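Local coordinates for protein nicotinate-nucleotide--dimethylbenzimidazole phosphoribosyltransferase (Thermus thermophilus HB8, PDB 1WX1) that probably catalyses transfer of the phosphoribosyl group of nicotinate mononucleotide to 5,6-dimethylbenzimidazole, giving alpha-ribazole 5'-phosphate for cobalamin biosynthesis, at residues A[45-59]-A[155-169]. Sequence-based numbering, arbitrary orientation.
Sequences GRGAVVVAAADHGVV and ATLLAAGDMGIGNTT
Strands 47-54 and 157-163 run parallel, 26° apart, laced by backbone bonds from A48 N to L157 O through to A54 N to M163 O, with one weak rung, M163 N to A52 O. Where the strands begin, T156 suits its place because a hydroxyl can accept and donate at once: OG1 takes the N-H of G45 (2.9 Å from N) and gives its proton to R46 O, which also accepts from T156 N. Small residues allow close approach: V51 and G161 have CA atoms 4.0 Å apart, with V51 CG1 3.9 Å from G161 C. On that face chi1 of 60° sets V49 CG2 anti to the backbone N, leaning over the neighbouring strand, 4.1 Å from compact A159 CB. Beyond, G164-N167 forms a type II turn whose third residue, G166, has phi 88°, readily taken by glycine, and N-caps helix 167-179. N167 CA sits over one H56 ring face, toward the rim; NE2, bonded to E229, is tight against N167 CB (3.1 Å). The N167 amide donates to both D162 OD2 (2.8 Å) and E229. These are central strands of a Rossmann-like parallel sheet, order 3-2-1-4-5-6, between strands 94-100 and 247-249; helix 228-242 packs on V50 and A52, helix 252-264 on A160 and D162, whose OD1 binds E304 N, of the predicted proton acceptor.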
loop_
_atom_site.group_PDB
_atom_site.type_symbol
_atom_site.label_atom_id
_atom_site.label_comp_id
_atom_site.label_asym_id
_atom_site.label_seq_id
_atom_site.Cartn_x
_atom_site.Cartn_y
_atom_site.Cartn_z
ATOM N N GLY A 45 -14.818 4.345 -6.520
ATOM C CA GLY A 45 -15.139 3.038 -7.049
ATOM C C GLY A 45 -14.144 2.642 -8.115
ATOM O O GLY A 45 -12.933 2.611 -7.880
ATOM N N ARG A 46 -14.670 2.341 -9.295
ATOM C CA ARG A 46 -13.860 1.943 -10.436
ATOM C C ARG A 46 -12.777 2.970 -10.738
ATOM O O ARG A 46 -13.030 4.172 -10.737
ATOM C CB ARG A 46 -14.758 1.802 -11.665
ATOM C CG ARG A 46 -14.036 1.407 -12.941
ATOM C CD ARG A 46 -13.621 -0.044 -12.895
ATOM N NE ARG A 46 -13.280 -0.553 -14.221
ATOM C CZ ARG A 46 -12.739 -1.748 -14.435
ATOM N NH1 ARG A 46 -12.480 -2.546 -13.409
ATOM N NH2 ARG A 46 -12.449 -2.140 -15.667
ATOM N N GLY A 47 -11.570 2.495 -11.008
ATOM C CA GLY A 47 -10.496 3.410 -11.341
ATOM C C GLY A 47 -10.082 3.136 -12.773
ATOM O O GLY A 47 -10.573 2.187 -13.390
ATOM N N ALA A 48 -9.212 3.975 -13.319
ATOM C CA ALA A 48 -8.712 3.763 -14.670
ATOM C C ALA A 48 -7.288 4.286 -14.797
ATOM O O ALA A 48 -6.899 5.233 -14.114
ATOM C CB ALA A 48 -9.619 4.457 -15.709
ATOM N N VAL A 49 -6.504 3.631 -15.644
ATOM C CA VAL A 49 -5.144 4.066 -15.914
ATOM C C VAL A 49 -5.010 4.116 -17.432
ATOM O O VAL A 49 -5.445 3.198 -18.136
ATOM C CB VAL A 49 -4.066 3.097 -15.320
ATOM C CG1 VAL A 49 -4.202 1.694 -15.916
ATOM C CG2 VAL A 49 -2.663 3.641 -15.611
ATOM N N VAL A 50 -4.467 5.219 -17.935
ATOM C CA VAL A 50 -4.243 5.362 -19.362
ATOM C C VAL A 50 -2.735 5.304 -19.531
ATOM O O VAL A 50 -2.007 6.157 -19.015
ATOM C CB VAL A 50 -4.770 6.705 -19.906
ATOM C CG1 VAL A 50 -4.429 6.830 -21.394
ATOM C CG2 VAL A 50 -6.284 6.786 -19.705
ATOM N N VAL A 51 -2.273 4.277 -20.227
ATOM C CA VAL A 51 -0.849 4.090 -20.461
ATOM C C VAL A 51 -0.497 4.670 -21.823
ATOM O O VAL A 51 -0.926 4.148 -22.849
ATOM C CB VAL A 51 -0.482 2.589 -20.439
ATOM C CG1 VAL A 51 1.032 2.414 -20.570
ATOM C CG2 VAL A 51 -0.999 1.948 -19.154
ATOM N N ALA A 52 0.271 5.756 -21.822
ATOM C CA ALA A 52 0.681 6.417 -23.058
ATOM C C ALA A 52 2.013 5.834 -23.525
ATOM O O ALA A 52 2.941 5.680 -22.732
ATOM C CB ALA A 52 0.809 7.919 -22.825
ATOM N N ALA A 53 2.108 5.520 -24.814
ATOM C CA ALA A 53 3.321 4.924 -25.354
ATOM C C ALA A 53 3.853 5.641 -26.584
ATOM O O ALA A 53 3.092 6.090 -27.438
ATOM C CB ALA A 53 3.067 3.452 -25.692
ATOM N N ALA A 54 5.176 5.733 -26.664
ATOM C CA ALA A 54 5.840 6.366 -27.790
ATOM C C ALA A 54 7.324 6.038 -27.719
ATOM O O ALA A 54 7.851 5.736 -26.647
ATOM C CB ALA A 54 5.635 7.881 -27.752
ATOM N N ASP A 55 7.993 6.097 -28.863
ATOM C CA ASP A 55 9.415 5.819 -28.901
ATOM C C ASP A 55 10.244 7.088 -28.853
ATOM O O ASP A 55 9.729 8.186 -29.072
ATOM C CB ASP A 55 9.750 4.965 -30.119
ATOM C CG ASP A 55 9.492 3.494 -29.856
ATOM O OD1 ASP A 55 8.684 2.872 -30.580
ATOM O OD2 ASP A 55 10.099 2.965 -28.900
ATOM N N HIS A 56 11.529 6.924 -28.554
ATOM C CA HIS A 56 12.446 8.047 -28.399
ATOM C C HIS A 56 13.707 7.935 -29.255
ATOM O O HIS A 56 14.387 6.910 -29.236
ATOM C CB HIS A 56 12.849 8.145 -26.926
ATOM C CG HIS A 56 11.693 8.336 -25.998
ATOM N ND1 HIS A 56 11.377 9.557 -25.439
ATOM C CD2 HIS A 56 10.749 7.469 -25.552
ATOM C CE1 HIS A 56 10.294 9.436 -24.696
ATOM N NE2 HIS A 56 9.893 8.175 -24.749
ATOM N N GLY A 57 14.021 8.998 -29.991
ATOM C CA GLY A 57 15.211 8.987 -30.821
ATOM C C GLY A 57 16.481 8.969 -29.987
ATOM O O GLY A 57 17.541 8.569 -30.470
ATOM N N VAL A 58 16.378 9.385 -28.727
ATOM C CA VAL A 58 17.544 9.425 -27.847
ATOM C C VAL A 58 18.130 8.040 -27.549
ATOM O O VAL A 58 19.219 7.934 -26.985
ATOM C CB VAL A 58 17.222 10.179 -26.519
ATOM C CG1 VAL A 58 16.407 9.305 -25.590
ATOM C CG2 VAL A 58 18.518 10.648 -25.852
ATOM N N VAL A 59 17.427 6.978 -27.937
ATOM C CA VAL A 59 17.953 5.638 -27.706
ATOM C C VAL A 59 19.261 5.477 -28.471
ATOM O O VAL A 59 20.068 4.606 -28.162
ATOM C CB VAL A 59 16.984 4.527 -28.178
ATOM C CG1 VAL A 59 15.720 4.537 -27.323
ATOM C CG2 VAL A 59 16.650 4.719 -29.652
ATOM N N ALA A 155 -14.639 5.951 -14.824
ATOM C CA ALA A 155 -13.516 6.096 -13.904
ATOM C C ALA A 155 -13.842 7.118 -12.807
ATOM O O ALA A 155 -14.349 8.204 -13.096
ATOM C CB ALA A 155 -12.265 6.526 -14.667
ATOM N N THR A 156 -13.559 6.763 -11.554
ATOM C CA THR A 156 -13.801 7.664 -10.425
ATOM C C THR A 156 -12.474 8.201 -9.885
ATOM O O THR A 156 -12.440 9.073 -9.018
ATOM C CB THR A 156 -14.573 6.966 -9.297
ATOM O OG1 THR A 156 -13.763 5.935 -8.729
ATOM C CG2 THR A 156 -15.864 6.353 -9.845
ATOM N N LEU A 157 -11.382 7.641 -10.385
ATOM C CA LEU A 157 -10.037 8.096 -10.045
ATOM C C LEU A 157 -9.222 7.746 -11.275
ATOM O O LEU A 157 -9.468 6.724 -11.919
ATOM C CB LEU A 157 -9.482 7.429 -8.781
ATOM C CG LEU A 157 -9.367 5.926 -8.571
ATOM C CD1 LEU A 157 -8.471 5.691 -7.366
ATOM C CD2 LEU A 157 -10.739 5.310 -8.347
ATOM N N LEU A 158 -8.259 8.596 -11.601
ATOM C CA LEU A 158 -7.477 8.424 -12.814
ATOM C C LEU A 158 -5.970 8.447 -12.620
ATOM O O LEU A 158 -5.432 9.283 -11.897
ATOM C CB LEU A 158 -7.882 9.525 -13.796
ATOM C CG LEU A 158 -7.257 9.555 -15.186
ATOM C CD1 LEU A 158 -7.701 8.324 -15.968
ATOM C CD2 LEU A 158 -7.683 10.838 -15.894
ATOM N N ALA A 159 -5.292 7.512 -13.275
ATOM C CA ALA A 159 -3.843 7.439 -13.208
ATOM C C ALA A 159 -3.313 7.411 -14.633
ATOM O O ALA A 159 -4.053 7.112 -15.572
ATOM C CB ALA A 159 -3.412 6.180 -12.469
ATOM N N ALA A 160 -2.038 7.747 -14.796
ATOM C CA ALA A 160 -1.423 7.706 -16.111
ATOM C C ALA A 160 -0.269 6.724 -16.006
ATOM O O ALA A 160 0.304 6.532 -14.927
ATOM C CB ALA A 160 -0.908 9.090 -16.520
ATOM N N GLY A 161 0.044 6.084 -17.126
ATOM C CA GLY A 161 1.142 5.139 -17.173
ATOM C C GLY A 161 2.000 5.490 -18.378
ATOM O O GLY A 161 1.532 6.166 -19.302
ATOM N N ASP A 162 3.245 5.029 -18.379
ATOM C CA ASP A 162 4.159 5.312 -19.479
ATOM C C ASP A 162 4.790 4.044 -20.040
ATOM O O ASP A 162 4.995 3.067 -19.327
ATOM C CB ASP A 162 5.306 6.186 -18.987
ATOM C CG ASP A 162 6.197 5.446 -18.002
ATOM O OD1 ASP A 162 5.699 5.071 -16.914
ATOM O OD2 ASP A 162 7.387 5.219 -18.319
ATOM N N MET A 163 5.097 4.068 -21.328
ATOM C CA MET A 163 5.788 2.953 -21.957
ATOM C C MET A 163 6.573 3.557 -23.105
ATOM O O MET A 163 5.999 4.070 -24.066
ATOM C CB MET A 163 4.822 1.888 -22.473
ATOM C CG MET A 163 5.531 0.648 -23.061
ATOM S SD MET A 163 6.654 -0.225 -21.903
ATOM C CE MET A 163 8.215 -0.223 -22.827
ATOM N N GLY A 164 7.893 3.519 -22.984
ATOM C CA GLY A 164 8.737 4.069 -24.025
ATOM C C GLY A 164 10.197 3.865 -23.682
ATOM O O GLY A 164 10.698 4.452 -22.730
ATOM N N ILE A 165 10.878 3.021 -24.451
ATOM C CA ILE A 165 12.292 2.762 -24.214
ATOM C C ILE A 165 13.050 4.077 -24.351
ATOM O O ILE A 165 12.900 4.787 -25.341
ATOM C CB ILE A 165 12.847 1.728 -25.225
ATOM C CG1 ILE A 165 12.148 0.377 -25.027
ATOM C CG2 ILE A 165 14.352 1.577 -25.050
ATOM C CD1 ILE A 165 12.249 -0.170 -23.614
ATOM N N GLY A 166 13.844 4.399 -23.334
ATOM C CA GLY A 166 14.608 5.632 -23.339
ATOM C C GLY A 166 13.853 6.822 -22.775
ATOM O O GLY A 166 14.379 7.934 -22.755
ATOM N N ASN A 167 12.635 6.613 -22.285
ATOM C CA ASN A 167 11.887 7.759 -21.786
ATOM C C ASN A 167 12.344 8.339 -20.444
ATOM O O ASN A 167 11.926 9.433 -20.075
ATOM C CB ASN A 167 10.377 7.459 -21.784
ATOM C CG ASN A 167 9.940 6.570 -20.643
ATOM O OD1 ASN A 167 10.748 6.076 -19.862
ATOM N ND2 ASN A 167 8.632 6.365 -20.543
ATOM N N THR A 168 13.217 7.642 -19.720
ATOM C CA THR A 168 13.690 8.199 -18.457
ATOM C C THR A 168 14.673 9.332 -18.766
ATOM O O THR A 168 14.872 10.232 -17.958
ATOM C CB THR A 168 14.369 7.132 -17.562
ATOM O OG1 THR A 168 15.570 6.670 -18.184
ATOM C CG2 THR A 168 13.432 5.954 -17.346
ATOM N N THR A 169 15.281 9.296 -19.949
ATOM C CA THR A 169 16.198 10.354 -20.331
ATOM C C THR A 169 15.366 11.569 -20.728
ATOM O O THR A 169 15.663 12.692 -20.322
ATOM C CB THR A 169 17.111 9.922 -21.503
ATOM O OG1 THR A 169 17.951 8.848 -21.069
ATOM C CG2 THR A 169 17.997 11.077 -21.951
HETATM O O HOH W 1 12.291 4.244 -28.062
#